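PDB 6B1Z: glutamate--tRNA ligase from Elizabethkingia anophelis, which catalyses the ATP-dependent attachment of glutamate to its cognate tRNA, as a class I aminoacyl-tRNA synthetase. Local coordinates for residues Y113-L122 against Y138-S149; F189-K199 against L233-L241. All coordinates share one frame; numbering follows the deposited sequence. Where two conformers were deposited one is given.

Contact 1: Y113-L122 against Y138-S149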
loop_
_atom_site.group_PDB
_atom_site.type_symbol
_atom_site.label_atom_id
_atom_site.label_comp_id
_atom_site.label_asym_id
_atom_site.label_seq_id
_atom_site.Cartn_x
_atom_site.Cartn_y
_atom_site.Cartn_z
ATOM N N TYR A 113 15.478 7.430 34.979
ATOM C CA TYR A 113 16.199 6.697 36.006
ATOM C C TYR A 113 16.818 5.445 35.392
ATOM O O TYR A 113 16.493 5.056 34.268
ATOM C CB TYR A 113 15.276 6.372 37.193
ATOM C CG TYR A 113 14.134 5.401 36.955
ATOM C CD1 TYR A 113 14.296 4.046 37.215
ATOM C CD2 TYR A 113 12.877 5.835 36.523
ATOM C CE1 TYR A 113 13.257 3.152 37.046
ATOM C CE2 TYR A 113 11.815 4.926 36.347
ATOM C CZ TYR A 113 12.027 3.591 36.618
ATOM O OH TYR A 113 11.012 2.690 36.456
ATOM N N LEU A 114 17.724 4.820 36.145
ATOM C CA LEU A 114 18.447 3.636 35.687
ATOM C C LEU A 114 17.775 2.376 36.220
ATOM O O LEU A 114 17.358 2.328 37.381
ATOM C CB LEU A 114 19.902 3.671 36.157
ATOM C CG LEU A 114 20.661 4.999 36.027
ATOM C CD1 LEU A 114 22.092 4.829 36.524
ATOM C CD2 LEU A 114 20.625 5.509 34.605
ATOM N N ALA A 115 17.671 1.348 35.374
ATOM C CA ALA A 115 17.021 0.106 35.784
ATOM C C ALA A 115 17.902 -1.079 35.419
ATOM O O ALA A 115 18.404 -1.161 34.292
ATOM C CB ALA A 115 15.630 -0.038 35.152
ATOM N N PHE A 116 18.085 -1.986 36.375
ATOM C CA PHE A 116 19.052 -3.072 36.285
ATOM C C PHE A 116 18.399 -4.440 36.132
ATOM O O PHE A 116 19.111 -5.455 36.111
ATOM C CB PHE A 116 19.958 -3.079 37.525
ATOM C CG PHE A 116 20.758 -1.813 37.706
ATOM C CD1 PHE A 116 20.304 -0.802 38.543
ATOM C CD2 PHE A 116 21.959 -1.637 37.043
ATOM C CE1 PHE A 116 21.037 0.366 38.703
ATOM C CE2 PHE A 116 22.711 -0.476 37.209
ATOM C CZ PHE A 116 22.239 0.530 38.035
ATOM N N ASP A 117 17.075 -4.496 35.989
ATOM C CA ASP A 117 16.384 -5.780 35.987
ATOM C C ASP A 117 16.806 -6.624 34.792
ATOM O O ASP A 117 16.909 -6.134 33.664
ATOM C CB ASP A 117 14.872 -5.560 35.959
ATOM C CG ASP A 117 14.437 -4.442 36.874
ATOM O OD1 ASP A 117 14.453 -3.277 36.418
ATOM O OD2 ASP A 117 14.105 -4.727 38.043
ATOM N N THR A 118 17.052 -7.899 35.048
ATOM C CA THR A 118 17.408 -8.819 33.975
ATOM C C THR A 118 16.149 -9.358 33.303
ATOM O O THR A 118 15.049 -9.269 33.858
ATOM C CB THR A 118 18.231 -9.978 34.520
ATOM O OG1 THR A 118 17.413 -10.802 35.361
ATOM C CG2 THR A 118 19.439 -9.473 35.314
ATOM N N PRO A 119 16.280 -9.924 32.099
ATOM C CA PRO A 119 15.095 -10.527 31.458
ATOM C C PRO A 119 14.441 -11.613 32.295
ATOM O O PRO A 119 13.208 -11.715 32.310
ATOM C CB PRO A 119 15.665 -11.075 30.146
ATOM C CG PRO A 119 16.787 -10.140 29.831
ATOM C CD PRO A 119 17.430 -9.875 31.177
ATOM N N GLU A 120 15.232 -12.413 33.015
ATOM C CA GLU A 120 14.666 -13.436 33.890
ATOM C C GLU A 120 13.866 -12.819 35.034
ATOM O O GLU A 120 12.812 -13.338 35.412
ATOM C CB GLU A 120 15.773 -14.330 34.450
ATOM C CG GLU A 120 16.435 -15.255 33.429
ATOM C CD GLU A 120 17.587 -14.613 32.658
ATOM O OE1 GLU A 120 17.746 -13.370 32.646
ATOM O OE2 GLU A 120 18.358 -15.384 32.045
ATOM N N GLU A 121 14.364 -11.722 35.618
ATOM C CA GLU A 121 13.643 -11.085 36.715
ATOM C C GLU A 121 12.336 -10.480 36.229
ATOM O O GLU A 121 11.331 -10.497 36.954
ATOM C CB GLU A 121 14.521 -10.013 37.370
ATOM C CG GLU A 121 15.632 -10.608 38.228
ATOM C CD GLU A 121 16.813 -9.670 38.431
ATOM O OE1 GLU A 121 16.772 -8.525 37.931
ATOM O OE2 GLU A 121 17.780 -10.098 39.101
ATOM N N LEU A 122 12.330 -9.934 35.011
ATOM C CA LEU A 122 11.091 -9.377 34.479
ATOM C C LEU A 122 10.118 -10.488 34.099
ATOM O O LEU A 122 8.904 -10.351 34.299
ATOM C CB LEU A 122 11.387 -8.459 33.293
ATOM C CG LEU A 122 12.161 -7.197 33.682
ATOM C CD1 LEU A 122 12.510 -6.370 32.450
ATOM C CD2 LEU A 122 11.364 -6.375 34.696
ATOM N N TYR A 138 5.676 -2.044 34.221
ATOM C CA TYR A 138 6.722 -1.350 34.966
ATOM C C TYR A 138 6.282 0.100 35.108
ATOM O O TYR A 138 6.298 0.852 34.127
ATOM C CB TYR A 138 8.045 -1.467 34.207
ATOM C CG TYR A 138 9.314 -1.458 35.054
ATOM C CD1 TYR A 138 9.596 -0.409 35.920
ATOM C CD2 TYR A 138 10.241 -2.502 34.959
ATOM C CE1 TYR A 138 10.769 -0.395 36.684
ATOM C CE2 TYR A 138 11.412 -2.498 35.709
ATOM C CZ TYR A 138 11.661 -1.445 36.581
ATOM O OH TYR A 138 12.818 -1.450 37.318
ATOM N N ASN A 139 5.858 0.502 36.304
ATOM C CA ASN A 139 5.170 1.785 36.447
ATOM C C ASN A 139 5.333 2.287 37.878
ATOM O O ASN A 139 6.105 1.734 38.669
ATOM C CB ASN A 139 3.692 1.651 36.044
ATOM C CG ASN A 139 2.922 0.677 36.935
ATOM O OD1 ASN A 139 3.426 0.218 37.965
ATOM N ND2 ASN A 139 1.692 0.370 36.541
ATOM N N TYR A 140 4.586 3.337 38.222
ATOM C CA TYR A 140 4.696 3.899 39.566
ATOM C C TYR A 140 4.412 2.849 40.637
ATOM O O TYR A 140 5.067 2.832 41.685
ATOM C CB TYR A 140 3.743 5.087 39.714
ATOM C CG TYR A 140 3.971 5.847 40.997
ATOM C CD1 TYR A 140 3.425 5.397 42.191
ATOM C CD2 TYR A 140 4.752 7.003 41.020
ATOM C CE1 TYR A 140 3.637 6.072 43.366
ATOM C CE2 TYR A 140 4.978 7.683 42.200
ATOM C CZ TYR A 140 4.408 7.214 43.366
ATOM O OH TYR A 140 4.606 7.871 44.566
ATOM N N GLU A 141 3.441 1.965 40.388
ATOM C CA GLU A 141 3.027 0.967 41.373
ATOM C C GLU A 141 4.080 -0.103 41.621
ATOM O O GLU A 141 4.179 -0.618 42.745
ATOM C CB GLU A 141 1.738 0.296 40.911
ATOM C CG GLU A 141 0.507 1.178 41.008
ATOM C CD GLU A 141 -0.739 0.474 40.500
ATOM O OE1 GLU A 141 -0.628 -0.346 39.555
ATOM O OE2 GLU A 141 -1.829 0.742 41.050
ATOM N N THR A 142 4.844 -0.483 40.593
ATOM C CA THR A 142 5.765 -1.610 40.688
ATOM C C THR A 142 7.227 -1.201 40.780
ATOM O O THR A 142 8.067 -2.043 41.120
ATOM C CB THR A 142 5.602 -2.564 39.485
ATOM O OG1 THR A 142 5.845 -1.858 38.255
ATOM C CG2 THR A 142 4.194 -3.158 39.426
ATOM N N ARG A 143 7.567 0.057 40.475
ATOM C CA ARG A 143 8.992 0.347 40.350
ATOM C C ARG A 143 9.720 0.193 41.682
ATOM O O ARG A 143 10.900 -0.168 41.697
ATOM C CB ARG A 143 9.216 1.740 39.749
ATOM C CG ARG A 143 8.884 2.890 40.656
ATOM C CD ARG A 143 9.375 4.210 40.044
ATOM N NE ARG A 143 8.544 4.687 38.945
ATOM C CZ ARG A 143 7.889 5.848 38.949
ATOM N NH1 ARG A 143 7.960 6.652 40.016
ATOM N NH2 ARG A 143 7.169 6.211 37.889
ATOM N N ASN A 144 9.034 0.394 42.811
ATOM C CA ASN A 144 9.748 0.332 44.077
ATOM C C ASN A 144 10.060 -1.083 44.542
ATOM O O ASN A 144 10.840 -1.238 45.489
ATOM C CB ASN A 144 8.971 1.084 45.156
ATOM C CG ASN A 144 9.091 2.584 44.995
ATOM O OD1 ASN A 144 8.113 3.269 44.697
ATOM N ND2 ASN A 144 10.301 3.100 45.170
ATOM N N ARG A 145 9.515 -2.126 43.914
ATOM C CA ARG A 145 9.898 -3.482 44.282
ATOM C C ARG A 145 10.757 -4.158 43.223
ATOM O O ARG A 145 11.032 -5.357 43.331
ATOM C CB ARG A 145 8.668 -4.333 44.601
ATOM C CG ARG A 145 7.684 -4.585 43.476
ATOM C CD ARG A 145 6.529 -5.398 44.065
ATOM N NE ARG A 145 5.287 -5.341 43.299
ATOM C CZ ARG A 145 4.661 -6.409 42.810
ATOM N NH1 ARG A 145 5.162 -7.625 43.001
ATOM N NH2 ARG A 145 3.529 -6.261 42.136
ATOM N N LEU A 146 11.211 -3.414 42.224
ATOM C CA LEU A 146 12.132 -3.935 41.231
ATOM C C LEU A 146 13.528 -3.380 41.531
ATOM O O LEU A 146 13.793 -2.913 42.649
ATOM C CB LEU A 146 11.588 -3.597 39.839
ATOM C CG LEU A 146 10.338 -4.442 39.535
ATOM C CD1 LEU A 146 9.554 -3.888 38.353
ATOM C CD2 LEU A 146 10.723 -5.902 39.301
ATOM N N ARG A 147 14.440 -3.454 40.560
ATOM C CA ARG A 147 15.851 -3.146 40.800
ATOM C C ARG A 147 16.265 -1.967 39.926
ATOM O O ARG A 147 16.623 -2.142 38.758
ATOM C CB ARG A 147 16.723 -4.374 40.550
ATOM C CG ARG A 147 16.539 -5.461 41.636
ATOM C CD ARG A 147 17.391 -6.731 41.417
ATOM N NE ARG A 147 18.796 -6.431 41.153
ATOM C CZ ARG A 147 19.676 -6.064 42.081
ATOM N NH1 ARG A 147 19.300 -5.942 43.348
ATOM N NH2 ARG A 147 20.934 -5.816 41.735
ATOM N N ASN A 148 16.225 -0.762 40.494
ATOM C CA ASN A 148 16.476 0.445 39.720
ATOM C C ASN A 148 16.997 1.528 40.666
ATOM O O ASN A 148 17.080 1.325 41.878
ATOM C CB ASN A 148 15.200 0.871 38.985
ATOM C CG ASN A 148 14.039 1.060 39.930
ATOM O OD1 ASN A 148 14.078 1.942 40.785
ATOM N ND2 ASN A 148 13.010 0.229 39.800
ATOM N N SER A 149 17.350 2.691 40.104
ATOM C CA SER A 149 17.962 3.738 40.918
ATOM C C SER A 149 16.957 4.475 41.796
ATOM O O SER A 149 17.371 5.309 42.608
ATOM C CB SER A 149 18.738 4.730 40.038
ATOM O OG SER A 149 17.917 5.324 39.057
HETATM O O HOH W 1 19.019 -7.050 38.451
#
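A single antiparallel bridge, with Ala115 and Asn148 as a non-hydrogen-bonded pair, ties the outer edge of the three-stranded sheet to the loop 138-149 in the catalytic domain. Strand 112-115 is an end strand of that sheet, and the loop lies along it. Ser149 N donates to Leu114 O at 2.7 Å, and Leu114 N donates back to the side-chain oxygen Ser149 OG at 3.0 Å. Further along, Phe116 N reaches Arg147 O at 2.8 Å.

Asp117 then grips the loop with both carboxylate oxygens, each met on its syn side by a donor tilted 25° out of the carboxylate plane. Asp117 OD1 accepts from Tyr138 OH at 2.6 Å, and Asp117 OD2 accepts from the backbone Arg147 N at 2.8 Å. The carboxylate stands at the edge of the Tyr138 ring, with the two planes 74° apart. Tyr138 OH also accepts from Asn148 ND2 at 3.0 Å, in the amide plane. A chi1 of 56° places the Asn148 amide beside this hydroxyl, where ND2 also donates to Arg143 O. Leu122 CD2 packs at the edge of the Tyr138 ring, and Leu146 CD1 lies over one face. Tyr113 OH comes close to Tyr138 CE1, but its polar partner is Asp198.

Beside Arg147, one water joins Phe116 O, Glu121 OE1 and Arg147 NE. Thr118 and Glu121 form a capping box at the start of helix 119-131.

The hydrogen-bond chain from Asn148 ND2 through Tyr138 OH to Asp117 OD1 fixes the tyrosine hydroxyl from two directions. Two donors on Asp117 would probably stabilise its ionised form.

Contact 2: F189-K199 against L233-L241; sequences FSVNTNTLDDK and LPSMALHVL
Ala237 CB meets Leu196 CD1 at 3.6 Å at the apolar centre of this contact. It joins the end of the β-hairpin 178-192, and the chain that follows it, to the first turns of helix 236-246 in the catalytic domain. Val191 CG1, in one of its two deposited conformers, approaches the same Ala237 CB more loosely, at 4.4 Å.

Toward the start of the strand, Phe189 adds its ring. Its chi1 of 62° turns the ring toward the start of helix 236-246, where Phe189 CZ touches Leu233 CD1 at 3.8 Å and Met236 SD at 4.1 Å. The sulfur makes an oblique Met-aromatic contact, 5.3 Å from the centroid of the Phe189 ring. The Met236 chain is extended, which carries SD out to the ring.

Between Val191 and Leu196, Thr193 CG2 meets Leu241 CD1, one helical turn on from Ala237. The hydroxyl of Thr193 turns to Pro174 instead. An Asx turn, with Asn194 N bonded to Asn192 OD1, begins the bend that leads the chain from the strand to Leu196.

Lys199 forms the polar edge. Its CB, CG and CD all lie against Leu238 CD2, so the aliphatic part of the lysine extends the apolar surface. The chain bends at chi2 and chi4, and its tip makes a weak hydrogen bond from Lys199 NZ to Ser235 OG at 3.2 Å.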
loop_
_atom_site.group_PDB
_atom_site.type_symbol
_atom_site.label_atom_id
_atom_site.label_comp_id
_atom_site.label_asym_id
_atom_site.label_seq_id
_atom_site.Cartn_x
_atom_site.Cartn_y
_atom_site.Cartn_z
ATOM N N PHE A 189 -8.265 15.108 24.111
ATOM C CA PHE A 189 -8.546 14.051 25.071
ATOM C C PHE A 189 -7.506 14.148 26.175
ATOM O O PHE A 189 -6.452 14.774 26.004
ATOM C CB PHE A 189 -8.539 12.661 24.408
ATOM C CG PHE A 189 -7.219 12.273 23.816
ATOM C CD1 PHE A 189 -6.829 12.742 22.571
ATOM C CD2 PHE A 189 -6.362 11.421 24.500
ATOM C CE1 PHE A 189 -5.604 12.371 22.025
ATOM C CE2 PHE A 189 -5.143 11.045 23.964
ATOM C CZ PHE A 189 -4.761 11.519 22.719
ATOM N N SER A 190 -7.824 13.544 27.317
ATOM C CA SER A 190 -6.951 13.570 28.479
ATOM C C SER A 190 -6.624 12.158 28.939
ATOM O O SER A 190 -7.435 11.236 28.795
ATOM C CB SER A 190 -7.591 14.331 29.642
ATOM O OG SER A 190 -7.918 15.656 29.257
ATOM N N VAL A 191 -5.434 12.008 29.516
ATOM C CA VAL A 191 -4.879 10.730 29.978
ATOM C C VAL A 191 -4.251 10.957 31.351
ATOM O O VAL A 191 -3.469 11.902 31.498
ATOM C CB VAL A 191 -3.802 10.217 28.995
ATOM C CG1 VAL A 191 -3.012 9.012 29.556
ATOM C CG2 VAL A 191 -4.406 9.912 27.614
ATOM N N ASN A 192 -4.524 10.092 32.324
ATOM C CA ASN A 192 -3.816 10.149 33.594
ATOM C C ASN A 192 -2.554 9.296 33.512
ATOM O O ASN A 192 -2.593 8.148 33.052
ATOM C CB ASN A 192 -4.722 9.676 34.742
ATOM C CG ASN A 192 -4.142 10.011 36.114
ATOM O OD1 ASN A 192 -3.102 9.481 36.504
ATOM N ND2 ASN A 192 -4.811 10.902 36.839
ATOM N N THR A 193 -1.432 9.852 33.983
ATOM C CA THR A 193 -0.174 9.112 33.953
ATOM C C THR A 193 -0.216 7.808 34.750
ATOM O O THR A 193 0.615 6.928 34.512
ATOM C CB THR A 193 0.976 9.994 34.459
ATOM O OG1 THR A 193 0.667 10.523 35.758
ATOM C CG2 THR A 193 1.192 11.140 33.516
ATOM N N ASN A 194 -1.150 7.668 35.697
ATOM C CA ASN A 194 -1.257 6.396 36.399
ATOM C C ASN A 194 -1.613 5.236 35.475
ATOM O O ASN A 194 -1.427 4.076 35.863
ATOM C CB ASN A 194 -2.314 6.481 37.503
ATOM C CG ASN A 194 -1.885 7.321 38.686
ATOM O OD1 ASN A 194 -0.721 7.681 38.831
ATOM N ND2 ASN A 194 -2.842 7.629 39.554
ATOM N N THR A 195 -2.146 5.510 34.285
ATOM C CA THR A 195 -2.434 4.458 33.316
ATOM C C THR A 195 -1.241 4.137 32.422
ATOM O O THR A 195 -1.351 3.249 31.561
ATOM C CB THR A 195 -3.631 4.847 32.423
ATOM O OG1 THR A 195 -3.259 5.912 31.538
ATOM C CG2 THR A 195 -4.854 5.268 33.254
ATOM N N LEU A 196 -0.118 4.833 32.587
ATOM C CA LEU A 196 1.018 4.743 31.680
ATOM C C LEU A 196 2.211 4.102 32.381
ATOM O O LEU A 196 2.261 3.997 33.611
ATOM C CB LEU A 196 1.382 6.134 31.155
ATOM C CG LEU A 196 0.228 6.909 30.508
ATOM C CD1 LEU A 196 0.690 8.305 30.117
ATOM C CD2 LEU A 196 -0.343 6.138 29.293
ATOM N N ASP A 197 3.203 3.674 31.596
ATOM C CA ASP A 197 4.325 2.886 32.089
ATOM C C ASP A 197 5.634 3.655 31.988
ATOM O O ASP A 197 5.763 4.611 31.207
ATOM C CB ASP A 197 4.467 1.574 31.309
ATOM C CG ASP A 197 3.198 0.759 31.301
ATOM O OD1 ASP A 197 2.369 0.952 32.209
ATOM O OD2 ASP A 197 3.033 -0.081 30.390
ATOM N N ASP A 198 6.619 3.195 32.765
ATOM C CA ASP A 198 7.976 3.746 32.773
ATOM C C ASP A 198 8.762 3.168 31.588
ATOM O O ASP A 198 9.650 2.324 31.748
ATOM C CB ASP A 198 8.693 3.393 34.076
ATOM C CG ASP A 198 8.103 4.068 35.323
ATOM O OD1 ASP A 198 7.253 4.970 35.215
ATOM O OD2 ASP A 198 8.533 3.655 36.426
ATOM N N LYS A 199 8.435 3.641 30.380
ATOM C CA LYS A 199 8.955 2.996 29.181
ATOM C C LYS A 199 10.468 3.142 29.093
ATOM O O LYS A 199 11.049 4.147 29.509
ATOM C CB LYS A 199 8.310 3.579 27.917
ATOM C CG LYS A 199 6.819 3.218 27.766
ATOM C CD LYS A 199 6.438 2.922 26.299
ATOM C CE LYS A 199 5.042 2.282 26.188
ATOM N NZ LYS A 199 4.045 3.184 25.516
ATOM N N LEU A 233 -0.912 6.111 19.089
ATOM C CA LEU A 233 -1.685 7.021 19.930
ATOM C C LEU A 233 -1.548 6.746 21.427
ATOM O O LEU A 233 -1.485 7.721 22.196
ATOM C CB LEU A 233 -3.161 7.001 19.502
ATOM C CG LEU A 233 -4.042 8.101 20.103
ATOM C CD1 LEU A 233 -3.544 9.493 19.724
ATOM C CD2 LEU A 233 -5.474 7.896 19.613
ATOM N N PRO A 234 -1.479 5.502 21.916
ATOM C CA PRO A 234 -1.312 5.317 23.365
ATOM C C PRO A 234 0.017 5.829 23.893
ATOM O O PRO A 234 0.141 6.004 25.113
ATOM C CB PRO A 234 -1.442 3.801 23.549
ATOM C CG PRO A 234 -2.269 3.358 22.349
ATOM C CD PRO A 234 -1.761 4.224 21.233
ATOM N N SER A 235 0.998 6.077 23.019
ATOM C CA SER A 235 2.302 6.617 23.402
ATOM C C SER A 235 2.394 8.133 23.282
ATOM O O SER A 235 3.452 8.707 23.591
ATOM C CB SER A 235 3.398 5.979 22.539
ATOM O OG SER A 235 3.397 4.577 22.721
ATOM N N MET A 236 1.340 8.792 22.805
ATOM C CA MET A 236 1.414 10.231 22.586
ATOM C C MET A 236 1.675 10.993 23.886
ATOM O O MET A 236 2.445 11.964 23.892
ATOM C CB MET A 236 0.133 10.715 21.908
ATOM C CG MET A 236 0.188 12.180 21.522
ATOM S SD MET A 236 -1.363 12.687 20.747
ATOM C CE MET A 236 -1.113 14.454 20.669
ATOM N N ALA A 237 1.039 10.583 24.992
ATOM C CA ALA A 237 1.284 11.260 26.263
ATOM C C ALA A 237 2.752 11.167 26.660
ATOM O O ALA A 237 3.361 12.164 27.063
ATOM C CB ALA A 237 0.383 10.669 27.357
ATOM N N LEU A 238 3.348 9.971 26.541
ATOM C CA LEU A 238 4.777 9.826 26.786
ATOM C C LEU A 238 5.585 10.780 25.920
ATOM O O LEU A 238 6.523 11.430 26.396
ATOM C CB LEU A 238 5.209 8.381 26.517
ATOM C CG LEU A 238 6.729 8.152 26.535
ATOM C CD1 LEU A 238 7.313 8.381 27.949
ATOM C CD2 LEU A 238 7.040 6.752 26.040
ATOM N N HIS A 239 5.263 10.853 24.633
ATOM C CA HIS A 239 6.068 11.682 23.743
ATOM C C HIS A 239 5.988 13.147 24.129
ATOM O O HIS A 239 7.014 13.842 24.152
ATOM C CB HIS A 239 5.624 11.459 22.300
ATOM C CG HIS A 239 5.809 10.044 21.864
ATOM N ND1 HIS A 239 5.102 9.471 20.822
ATOM C CD2 HIS A 239 6.605 9.069 22.361
ATOM C CE1 HIS A 239 5.475 8.209 20.687
ATOM N NE2 HIS A 239 6.400 7.945 21.595
ATOM N N VAL A 240 4.785 13.630 24.448
ATOM C CA VAL A 240 4.629 15.013 24.886
ATOM C C VAL A 240 5.407 15.252 26.176
ATOM O O VAL A 240 6.082 16.276 26.322
ATOM C CB VAL A 240 3.131 15.352 25.021
ATOM C CG1 VAL A 240 2.912 16.655 25.787
ATOM C CG2 VAL A 240 2.509 15.426 23.626
ATOM N N LEU A 241 5.398 14.275 27.092
ATOM C CA LEU A 241 6.160 14.415 28.331
ATOM C C LEU A 241 7.664 14.407 28.072
ATOM O O LEU A 241 8.421 15.068 28.803
ATOM C CB LEU A 241 5.778 13.301 29.319
ATOM C CG LEU A 241 4.431 13.503 30.005
ATOM C CD1 LEU A 241 4.004 12.171 30.651
ATOM C CD2 LEU A 241 4.563 14.608 31.057
#

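Overall arrangement
Contact 1 closes before contact 2 opens along the chain, and their centres lie 19 Å apart within the same catalytic domain. Asp198, in segment 189-199, joins them. Asp198 OD2 lies 2.7 Å from Arg143 NE in a salt bridge and 2.7 Å from Tyr113 OH in a probable hydrogen bond. Both segments of contact 1 therefore converge on one carboxylate oxygen of contact 2. Packing adds to this: Asn139 CB is 3.7 Å from Leu196 O. Arg170 of the central sheet strand bonds to Asp198 O and makes a cation-pi contact with Tyr138.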